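Local coordinates for uncharacterized protein (Bacteroides uniformis ATCC 8492, PDB 4Q68) that probably cleaves the amide bond between N-acetylmuramic acid and L-alanine in cell-wall peptidoglycan fragments, as a highly specific amidase of the NlpC/P60 family, at residues Y84-N96 against N139-S151. Numbering follows the deposited sequence.
Sequences YTSRLHYIADWIN and NVAKMKKIEQSLS. With NAG (2-acetamido-2-deoxy-beta-D-glucopyranose), chain B.
Glu147 OE2 lies at the edge of the Tyr90 ring and in its plane, accepting a 2.6 Å hydrogen bond from Tyr90 OH. The phenol meets OE2 on its anti side, 33° out of the carboxylate plane, with ring and carboxylate planes 61° apart. Round the same ring, the selenomethionine at Met143 brings CE to 3.6 Å from Tyr90 CE2, and Leu150 CD1 sits 4.0 Å from Tyr90 CD2. His89 lays NE2 over the centre of one Tyr84 face and CE1 over the rim of one Arg87 guanidinium face; His89 ND1 and Arg87 NH1 donate to O3 and O4 of the bound N-acetylglucosamine. Because NE2 also donates to Tyr84 O from above the carbonyl plane, the rotation of the imidazole is fixed.

Bends at chi2 and chi3 carry Met143 SE past Thr85 in the opposite direction, 3.6 Å from Thr85 CG2, and CE on to Tyr90. At the Asn139 end two waters bridge its amide to the backbone N atoms of Tyr84 and Thr85. Asn139 ND2 also bonds Gln132 O. Leu150 CD2 packs 3.8 Å from Asp93 CB, whose carboxylate forms a salt bridge with Arg77.

Thus a buried polar bond is set among apolar contacts, joining helix 137-150 to the start of helix 91-100; segments 91-96 and 139-150 lie at 72°. Helix 122-125 supplies Met123 N and Ser124 OG to the Tyr90–Glu147 pair, and strand 230-238 packs against Ala92 and Ile95.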
ATOM      1  N   TYR A  84       2.497  -6.858  17.111  1.00  8.40           N
ATOM      2  CA  TYR A  84       2.411  -7.199  15.695  1.00  7.34           C
ATOM      3  C   TYR A  84       1.086  -6.754  15.084  1.00  7.03           C
ATOM      4  O   TYR A  84       1.042  -6.299  13.939  1.00  7.46           O
ATOM      5  CB  TYR A  84       2.567  -8.697  15.547  1.00  8.04           C
ATOM      6  CG  TYR A  84       2.449  -9.228  14.131  1.00  7.51           C
ATOM      7  CD1 TYR A  84       3.457  -9.025  13.201  1.00  7.52           C
ATOM      8  CD2 TYR A  84       1.339  -9.971  13.734  1.00  7.75           C
ATOM      9  CE1 TYR A  84       3.368  -9.558  11.918  1.00  7.99           C
ATOM     10  CE2 TYR A  84       1.238 -10.511  12.464  1.00  7.97           C
ATOM     11  CZ  TYR A  84       2.245 -10.296  11.561  1.00  7.53           C
ATOM     12  OH  TYR A  84       2.128 -10.838  10.309  1.00  8.54           O
ATOM     13  N   THR A  85      -0.004  -6.920  15.829  1.00  7.05           N
ATOM     14  CA  THR A  85      -1.311  -6.647  15.261  1.00  6.85           C
ATOM     15  C   THR A  85      -1.673  -5.161  15.188  1.00  6.77           C
ATOM     16  O   THR A  85      -2.700  -4.822  14.601  1.00  7.41           O
ATOM     17  CB  THR A  85      -2.420  -7.424  15.980  1.00  7.52           C
ATOM     18  OG1 THR A  85      -2.520  -7.000  17.344  1.00  9.62           O
ATOM     19  CG2 THR A  85      -2.124  -8.924  15.952  1.00  7.90           C
ATOM     20  N   SER A  86      -0.830  -4.289  15.752  1.00  7.05           N
ATOM     21  CA  SER A  86      -1.004  -2.843  15.575  1.00  6.92           C
ATOM     22  C   SER A  86      -0.478  -2.349  14.229  1.00  6.42           C
ATOM     23  O   SER A  86      -0.796  -1.244  13.816  1.00  6.74           O
ATOM     24  CB  SER A  86      -0.325  -2.060  16.703  1.00  8.07           C
ATOM     25  OG  SER A  86       1.091  -2.173  16.667  1.00  8.24           O
ATOM     26  N   ARG A  87       0.347  -3.149  13.558  1.00  5.97           N
ATOM     27  CA  ARG A  87       0.802  -2.812  12.212  1.00  5.91           C
ATOM     28  C   ARG A  87      -0.379  -2.972  11.264  1.00  6.00           C
ATOM     29  O   ARG A  87      -1.150  -3.920  11.384  1.00  6.27           O
ATOM     30  CB  ARG A  87       1.953  -3.727  11.788  1.00  6.50           C
ATOM     31  CG  ARG A  87       2.839  -3.113  10.737  1.00  6.44           C
ATOM     32  CD  ARG A  87       3.705  -4.104  10.014  1.00  7.07           C
ATOM     33  NE  ARG A  87       4.532  -4.889  10.927  1.00  7.27           N
ATOM     34  CZ  ARG A  87       5.103  -6.039  10.597  1.00  6.54           C
ATOM     35  NH1 ARG A  87       4.967  -6.534   9.376  1.00  7.43           N
ATOM     36  NH2 ARG A  87       5.810  -6.708  11.499  1.00  7.02           N
ATOM     37  N   LEU A  88      -0.513  -2.064  10.308  1.00  5.72           N
ATOM     38  CA  LEU A  88      -1.662  -2.054   9.403  1.00  5.91           C
ATOM     39  C   LEU A  88      -1.420  -2.987   8.214  1.00  5.81           C
ATOM     40  O   LEU A  88      -1.207  -2.576   7.074  1.00  7.13           O
ATOM     41  CB  LEU A  88      -1.959  -0.625   8.978  1.00  5.94           C
ATOM     42  CG  LEU A  88      -2.433   0.246  10.134  1.00  6.16           C
ATOM     43  CD1 LEU A  88      -2.194   1.727   9.852  1.00  6.16           C
ATOM     44  CD2 LEU A  88      -3.899  -0.004  10.436  1.00  7.21           C
ATOM     45  N   HIS A  89      -1.499  -4.278   8.508  1.00  5.88           N
ATOM     46  CA  HIS A  89      -1.207  -5.323   7.531  1.00  5.94           C
ATOM     47  C   HIS A  89      -2.134  -5.297   6.324  1.00  5.52           C
ATOM     48  O   HIS A  89      -1.692  -5.537   5.206  1.00  6.95           O
ATOM     49  CB  HIS A  89      -1.334  -6.700   8.167  1.00  6.52           C
ATOM     50  CG  HIS A  89      -0.398  -6.912   9.302  1.00  6.70           C
ATOM     51  ND1 HIS A  89       0.955  -7.027   9.116  1.00  7.57           N
ATOM     52  CD2 HIS A  89      -0.615  -6.980  10.635  1.00  7.18           C
ATOM     53  CE1 HIS A  89       1.528  -7.198  10.293  1.00  7.81           C
ATOM     54  NE2 HIS A  89       0.601  -7.165  11.231  1.00  7.35           N
ATOM     55  N   TYR A  90      -3.419  -5.061   6.557  1.00  5.17           N
ATOM     56  CA  TYR A  90      -4.383  -5.044   5.471  1.00  4.95           C
ATOM     57  C   TYR A  90      -4.487  -3.645   4.892  1.00  4.81           C
ATOM     58  O   TYR A  90      -4.678  -2.671   5.630  1.00  4.96           O
ATOM     59  CB  TYR A  90      -5.742  -5.529   5.944  1.00  5.17           C
ATOM     60  CG  TYR A  90      -5.801  -6.986   6.296  1.00  5.17           C
ATOM     61  CD1 TYR A  90      -5.628  -7.963   5.323  1.00  5.98           C
ATOM     62  CD2 TYR A  90      -6.075  -7.402   7.596  1.00  5.68           C
ATOM     63  CE1 TYR A  90      -5.724  -9.303   5.634  1.00  6.07           C
ATOM     64  CE2 TYR A  90      -6.189  -8.746   7.908  1.00  5.37           C
ATOM     65  CZ  TYR A  90      -6.028  -9.692   6.920  1.00  5.42           C
ATOM     66  OH  TYR A  90      -6.194 -11.032   7.182  1.00  6.65           O
ATOM     67  N   ILE A  91      -4.393  -3.538   3.575  1.00  4.90           N
ATOM     68  CA  ILE A  91      -4.355  -2.234   2.962  1.00  4.97           C
ATOM     69  C   ILE A  91      -5.672  -1.476   3.126  1.00  4.65           C
ATOM     70  O   ILE A  91      -5.650  -0.263   3.277  1.00  5.06           O
ATOM     71  CB  ILE A  91      -3.836  -2.317   1.516  1.00  5.58           C
ATOM     72  CG1 ILE A  91      -2.426  -2.933   1.509  1.00  6.69           C
ATOM     73  CG2 ILE A  91      -3.830  -0.934   0.860  1.00  6.42           C
ATOM     74  CD1 ILE A  91      -1.430  -2.303   2.497  1.00  8.21           C
ATOM     75  N   ALA A  92      -6.816  -2.155   3.195  1.00  4.74           N
ATOM     76  CA  ALA A  92      -8.056  -1.416   3.487  1.00  5.10           C
ATOM     77  C   ALA A  92      -7.919  -0.678   4.816  1.00  5.13           C
ATOM     78  O   ALA A  92      -8.389   0.444   4.970  1.00  5.66           O
ATOM     79  CB  ALA A  92      -9.260  -2.342   3.531  1.00  5.82           C
ATOM     80  N   ASP A  93      -7.294  -1.334   5.794  1.00  5.09           N
ATOM     81  CA  ASP A  93      -7.105  -0.769   7.141  1.00  5.39           C
ATOM     82  C   ASP A  93      -6.082   0.373   7.113  1.00  5.25           C
ATOM     83  O   ASP A  93      -6.272   1.414   7.743  1.00  5.91           O
ATOM     84  CB  ASP A  93      -6.640  -1.902   8.057  1.00  5.99           C
ATOM     85  CG  ASP A  93      -6.960  -1.689   9.527  1.00  6.93           C
ATOM     86  OD1 ASP A  93      -7.675  -0.733   9.906  1.00  7.99           O
ATOM     87  OD2 ASP A  93      -6.493  -2.552  10.300  1.00  8.11           O
ATOM     88  N   TRP A  94      -5.007   0.167   6.357  1.00  5.27           N
ATOM     89  CA  TRP A  94      -3.966   1.168   6.118  1.00  5.01           C
ATOM     90  C   TRP A  94      -4.574   2.438   5.499  1.00  5.22           C
ATOM     91  O   TRP A  94      -4.269   3.547   5.927  1.00  5.54           O
ATOM     92  CB  TRP A  94      -2.917   0.519   5.212  1.00  5.15           C
ATOM     93  CG  TRP A  94      -1.633   1.238   4.966  1.00  5.52           C
ATOM     94  CD1 TRP A  94      -0.456   1.018   5.619  1.00  6.07           C
ATOM     95  CD2 TRP A  94      -1.346   2.175   3.925  1.00  5.33           C
ATOM     96  NE1 TRP A  94       0.539   1.778   5.070  1.00  6.61           N
ATOM     97  CE2 TRP A  94       0.025   2.489   4.017  1.00  5.93           C
ATOM     98  CE3 TRP A  94      -2.109   2.764   2.905  1.00  6.01           C
ATOM     99  CZ2 TRP A  94       0.643   3.380   3.142  1.00  6.55           C
ATOM    100  CZ3 TRP A  94      -1.479   3.644   2.029  1.00  6.30           C
ATOM    101  CH2 TRP A  94      -0.123   3.946   2.162  1.00  6.32           C
ATOM    102  N   ILE A  95      -5.442   2.252   4.508  1.00  5.28           N
ATOM    103  CA  ILE A  95      -6.133   3.361   3.874  1.00  5.32           C
ATOM    104  C   ILE A  95      -7.017   4.062   4.901  1.00  5.64           C
ATOM    105  O   ILE A  95      -6.990   5.289   5.012  1.00  6.09           O
ATOM    106  CB  ILE A  95      -6.966   2.856   2.685  1.00  5.25           C
ATOM    107  CG1 ILE A  95      -6.047   2.396   1.555  1.00  5.40           C
ATOM    108  CG2 ILE A  95      -7.947   3.956   2.208  1.00  5.91           C
ATOM    109  CD1 ILE A  95      -6.746   1.576   0.488  1.00  5.46           C
ATOM    110  N   ASN A  96      -7.815   3.309   5.645  1.00  6.11           N
ATOM    111  CA  ASN A  96      -8.709   3.919   6.623  1.00  6.73           C
ATOM    112  C   ASN A  96      -7.935   4.739   7.644  1.00  5.91           C
ATOM    113  O   ASN A  96      -8.370   5.805   8.051  1.00  6.50           O
ATOM    114  CB  ASN A  96      -9.533   2.849   7.350  1.00  7.43           C
ATOM    115  CG  ASN A  96     -10.514   2.154   6.446  1.00  9.32           C
ATOM    116  OD1 ASN A  96     -10.784   2.611   5.346  1.00 11.70           O
ATOM    117  ND2 ASN A  96     -11.037   1.033   6.907  1.00 10.69           N
ATOM    118  N   ASN A 139      -2.541 -13.159  19.185  1.00  7.05           N
ATOM    119  CA  ASN A 139      -2.455 -12.357  17.962  1.00  6.76           C
ATOM    120  C   ASN A 139      -3.467 -12.795  16.919  1.00  6.28           C
ATOM    121  O   ASN A 139      -4.020 -11.970  16.213  1.00  6.64           O
ATOM    122  CB  ASN A 139      -1.059 -12.362  17.356  1.00  6.75           C
ATOM    123  CG  ASN A 139      -0.074 -11.484  18.115  1.00  6.84           C
ATOM    124  OD1 ASN A 139      -0.466 -10.601  18.894  1.00  8.23           O
ATOM    125  ND2 ASN A 139       1.218 -11.681  17.829  1.00  7.74           N
ATOM    126  N   VAL A 140      -3.690 -14.097  16.777  1.00  6.34           N
ATOM    127  CA  VAL A 140      -4.704 -14.571  15.849  1.00  7.04           C
ATOM    128  C   VAL A 140      -6.078 -13.999  16.213  1.00  6.76           C
ATOM    129  O   VAL A 140      -6.807 -13.541  15.338  1.00  7.19           O
ATOM    130  CB  VAL A 140      -4.730 -16.109  15.781  1.00  7.37           C
ATOM    131  CG1 VAL A 140      -5.978 -16.618  15.059  1.00  7.94           C
ATOM    132  CG2 VAL A 140      -3.475 -16.612  15.102  1.00  8.18           C
ATOM    133  N   ALA A 141      -6.434 -14.020  17.494  1.00  6.81           N
ATOM    134  CA  ALA A 141      -7.714 -13.491  17.924  1.00  6.94           C
ATOM    135  C   ALA A 141      -7.820 -11.992  17.648  1.00  6.47           C
ATOM    136  O   ALA A 141      -8.864 -11.511  17.202  1.00  6.88           O
ATOM    137  CB  ALA A 141      -7.964 -13.800  19.389  1.00  7.32           C
ATOM    138  N   LYS A 142      -6.739 -11.249  17.900  1.00  6.44           N
ATOM    139  CA  LYS A 142      -6.729  -9.823  17.604  1.00  6.74           C
ATOM    140  C   LYS A 142      -6.932  -9.591  16.114  1.00  6.28           C
ATOM    141  O   LYS A 142      -7.677  -8.694  15.710  1.00  6.95           O
ATOM    142  CB  LYS A 142      -5.430  -9.184  18.083  1.00  7.33           C
ATOM    143  CG  LYS A 142      -5.366  -9.007  19.589  1.00  8.26           C
ATOM    144  CD  LYS A 142      -4.011  -8.514  20.078  1.00  9.22           C
ATOM    145  CE  LYS A 142      -4.015  -8.246  21.573  1.00 11.46           C
ATOM    146  NZ  LYS A 142      -2.720  -7.748  22.041  1.00 14.38           N
HETATM  147  N   MSE A 143      -6.277 -10.402  15.280  1.00  5.98           N
HETATM  148  CA  MSE A 143      -6.464 -10.271  13.835  1.00  6.01           C
HETATM  149  C   MSE A 143      -7.889 -10.602  13.407  1.00  6.02           C
HETATM  150  O   MSE A 143      -8.434  -9.921  12.541  1.00  6.18           O
HETATM  151  CB  MSE A 143      -5.495 -11.121  13.024  1.00  6.59           C
HETATM  152  CG  MSE A 143      -4.034 -10.680  13.096  1.00  7.26           C
HETATM  153 SE   MSE A 143      -3.723  -8.771  12.779  0.75  7.58          SE
HETATM  154  CE  MSE A 143      -4.667  -8.594  11.112  1.00  7.91           C
ATOM    155  N   LYS A 144      -8.508 -11.622  13.998  1.00  6.20           N
ATOM    156  CA  LYS A 144      -9.888 -11.941  13.645  1.00  6.65           C
ATOM    157  C   LYS A 144     -10.802 -10.755  13.951  1.00  6.65           C
ATOM    158  O   LYS A 144     -11.709 -10.452  13.173  1.00  7.49           O
ATOM    159  CB  LYS A 144     -10.382 -13.180  14.384  1.00  7.08           C
ATOM    160  CG  LYS A 144      -9.806 -14.486  13.889  1.00  7.57           C
ATOM    161  CD  LYS A 144     -10.304 -15.664  14.722  1.00  8.06           C
ATOM    162  CE  LYS A 144      -9.768 -16.988  14.237  1.00  9.03           C
ATOM    163  NZ  LYS A 144     -10.167 -18.116  15.128  1.00  9.30           N
ATOM    164  N   LYS A 145     -10.602 -10.086  15.082  1.00  7.11           N
ATOM    165  CA  LYS A 145     -11.440  -8.943  15.420  0.50  7.61           C
ATOM    166  C   LYS A 145     -11.253  -7.815  14.394  1.00  7.31           C
ATOM    167  O   LYS A 145     -12.221  -7.208  13.937  1.00  8.14           O
ATOM    168  CB  LYS A 145     -11.116  -8.466  16.828  0.50  8.74           C
ATOM    169  CG  LYS A 145     -12.057  -7.424  17.341  0.50 10.41           C
ATOM    170  CD  LYS A 145     -11.637  -6.943  18.707  0.50 12.61           C
ATOM    171  CE  LYS A 145     -12.626  -5.930  19.254  0.50 15.72           C
ATOM    172  NZ  LYS A 145     -12.250  -5.485  20.621  0.50 18.20           N
ATOM    173  N   ILE A 146     -10.005  -7.550  14.024  1.00  6.48           N
ATOM    174  CA  ILE A 146      -9.703  -6.541  13.008  1.00  6.38           C
ATOM    175  C   ILE A 146     -10.370  -6.907  11.670  1.00  6.18           C
ATOM    176  O   ILE A 146     -10.998  -6.064  11.020  1.00  7.01           O
ATOM    177  CB  ILE A 146      -8.168  -6.399  12.875  1.00  7.03           C
ATOM    178  CG1 ILE A 146      -7.613  -5.645  14.097  1.00  7.30           C
ATOM    179  CG2 ILE A 146      -7.786  -5.682  11.583  1.00  7.47           C
ATOM    180  CD1 ILE A 146      -6.173  -5.915  14.383  1.00  8.07           C
ATOM    181  N   GLU A 147     -10.224  -8.167  11.271  1.00  5.91           N
ATOM    182  CA  GLU A 147     -10.796  -8.669  10.022  1.00  6.28           C
ATOM    183  C   GLU A 147     -12.304  -8.530   9.997  1.00  6.89           C
ATOM    184  O   GLU A 147     -12.881  -8.111   9.000  1.00  8.01           O
ATOM    185  CB  GLU A 147     -10.422 -10.133   9.846  1.00  6.18           C
ATOM    186  CG  GLU A 147      -8.944 -10.339   9.508  1.00  6.17           C
ATOM    187  CD  GLU A 147      -8.478 -11.771   9.641  1.00  6.47           C
ATOM    188  OE1 GLU A 147      -9.279 -12.612  10.105  1.00  7.19           O
ATOM    189  OE2 GLU A 147      -7.293 -12.039   9.312  1.00  6.69           O
ATOM    190  N   GLN A 148     -12.950  -8.896  11.093  1.00  8.12           N
ATOM    191  CA  GLN A 148     -14.403  -8.834  11.140  0.70  9.15           C
ATOM    192  C   GLN A 148     -14.875  -7.371  11.048  1.00  9.64           C
ATOM    193  O   GLN A 148     -15.892  -7.089  10.416  1.00 11.29           O
ATOM    194  CB  GLN A 148     -14.932  -9.547  12.388  0.70 11.08           C
ATOM    195  CG  GLN A 148     -14.806 -11.094  12.321  0.70 11.95           C
ATOM    196  CD  GLN A 148     -15.862 -11.779  11.452  0.70 14.87           C
ATOM    197  OE1 GLN A 148     -16.862 -11.172  11.073  0.70 18.59           O
ATOM    198  NE2 GLN A 148     -15.643 -13.053  11.140  0.70 15.96           N
ATOM    199  N   SER A 149     -14.143  -6.448  11.671  1.00  9.02           N
ATOM    200  CA  SER A 149     -14.520  -5.042  11.604  0.70 10.47           C
ATOM    201  C   SER A 149     -14.297  -4.429  10.212  1.00  9.39           C
ATOM    202  O   SER A 149     -15.057  -3.563   9.783  1.00 12.12           O
ATOM    203  CB  SER A 149     -13.809  -4.250  12.691  0.70 12.48           C
ATOM    204  OG  SER A 149     -14.274  -4.663  13.970  0.70 13.80           O
ATOM    205  N   LEU A 150     -13.277  -4.888   9.495  1.00  7.58           N
ATOM    206  CA  LEU A 150     -13.020  -4.404   8.133  1.00  7.36           C
ATOM    207  C   LEU A 150     -14.034  -4.952   7.137  1.00  7.94           C
ATOM    208  O   LEU A 150     -14.398  -4.280   6.173  1.00  9.77           O
ATOM    209  CB  LEU A 150     -11.627  -4.843   7.678  1.00  6.97           C
ATOM    210  CG  LEU A 150     -10.446  -4.148   8.345  1.00  7.22           C
ATOM    211  CD1 LEU A 150      -9.169  -4.896   8.062  1.00  6.96           C
ATOM    212  CD2 LEU A 150     -10.310  -2.702   7.893  1.00  8.42           C
ATOM    213  N   SER A 151     -14.428  -6.202   7.345  1.00  7.96           N
ATOM    214  CA  SER A 151     -15.247  -6.927   6.391  1.00  8.75           C
ATOM    215  C   SER A 151     -16.680  -6.411   6.380  1.00  8.48           C
ATOM    216  O   SER A 151     -17.198  -5.936   7.393  1.00  9.94           O
ATOM    217  CB  SER A 151     -15.235  -8.410   6.723  1.00  8.94           C
ATOM    218  OG  SER A 151     -13.954  -8.973   6.515  1.00  9.69           O
TER
HETATM  219  C1  NAG B 301       2.058  -6.741   3.559  0.50 10.08           C
HETATM  220  C2  NAG B 301       1.713  -7.590   4.775  0.50  8.88           C
HETATM  221  C3  NAG B 301       2.176  -6.924   6.068  0.50  7.54           C
HETATM  222  C4  NAG B 301       3.594  -6.371   5.944  0.50  7.71           C
HETATM  223  C5  NAG B 301       3.802  -5.609   4.640  0.50  8.17           C
HETATM  224  C6  NAG B 301       5.259  -5.185   4.511  0.50  8.64           C
HETATM  225  C7  NAG B 301      -0.213  -9.105   4.599  0.50  8.75           C
HETATM  226  C8  NAG B 301      -1.687  -9.301   4.725  0.50  8.34           C
HETATM  227  N2  NAG B 301       0.282  -7.886   4.835  0.50  9.27           N
HETATM  228  O1  NAG B 301       1.753  -7.482   2.416  0.50 13.75           O
HETATM  229  O3  NAG B 301       2.178  -7.904   7.074  0.50  8.51           O
HETATM  230  O4  NAG B 301       3.914  -5.562   7.050  0.50  9.04           O
HETATM  231  O5  NAG B 301       3.438  -6.428   3.550  0.50  9.12           O
HETATM  232  O6  NAG B 301       6.096  -6.315   4.507  0.50  8.34           O
HETATM  233  O7  NAG B 301       0.469 -10.075   4.285  0.50 10.12           O
HETATM  234  O   HOH W   1       2.994  -9.215  18.851  1.00 18.91           O
HETATM  235  O   HOH W   2      -0.229  -7.833  18.682  1.00 12.10           O
HETATM  236  O   HOH W   3     -13.251  -1.513   6.167  1.00 12.53           O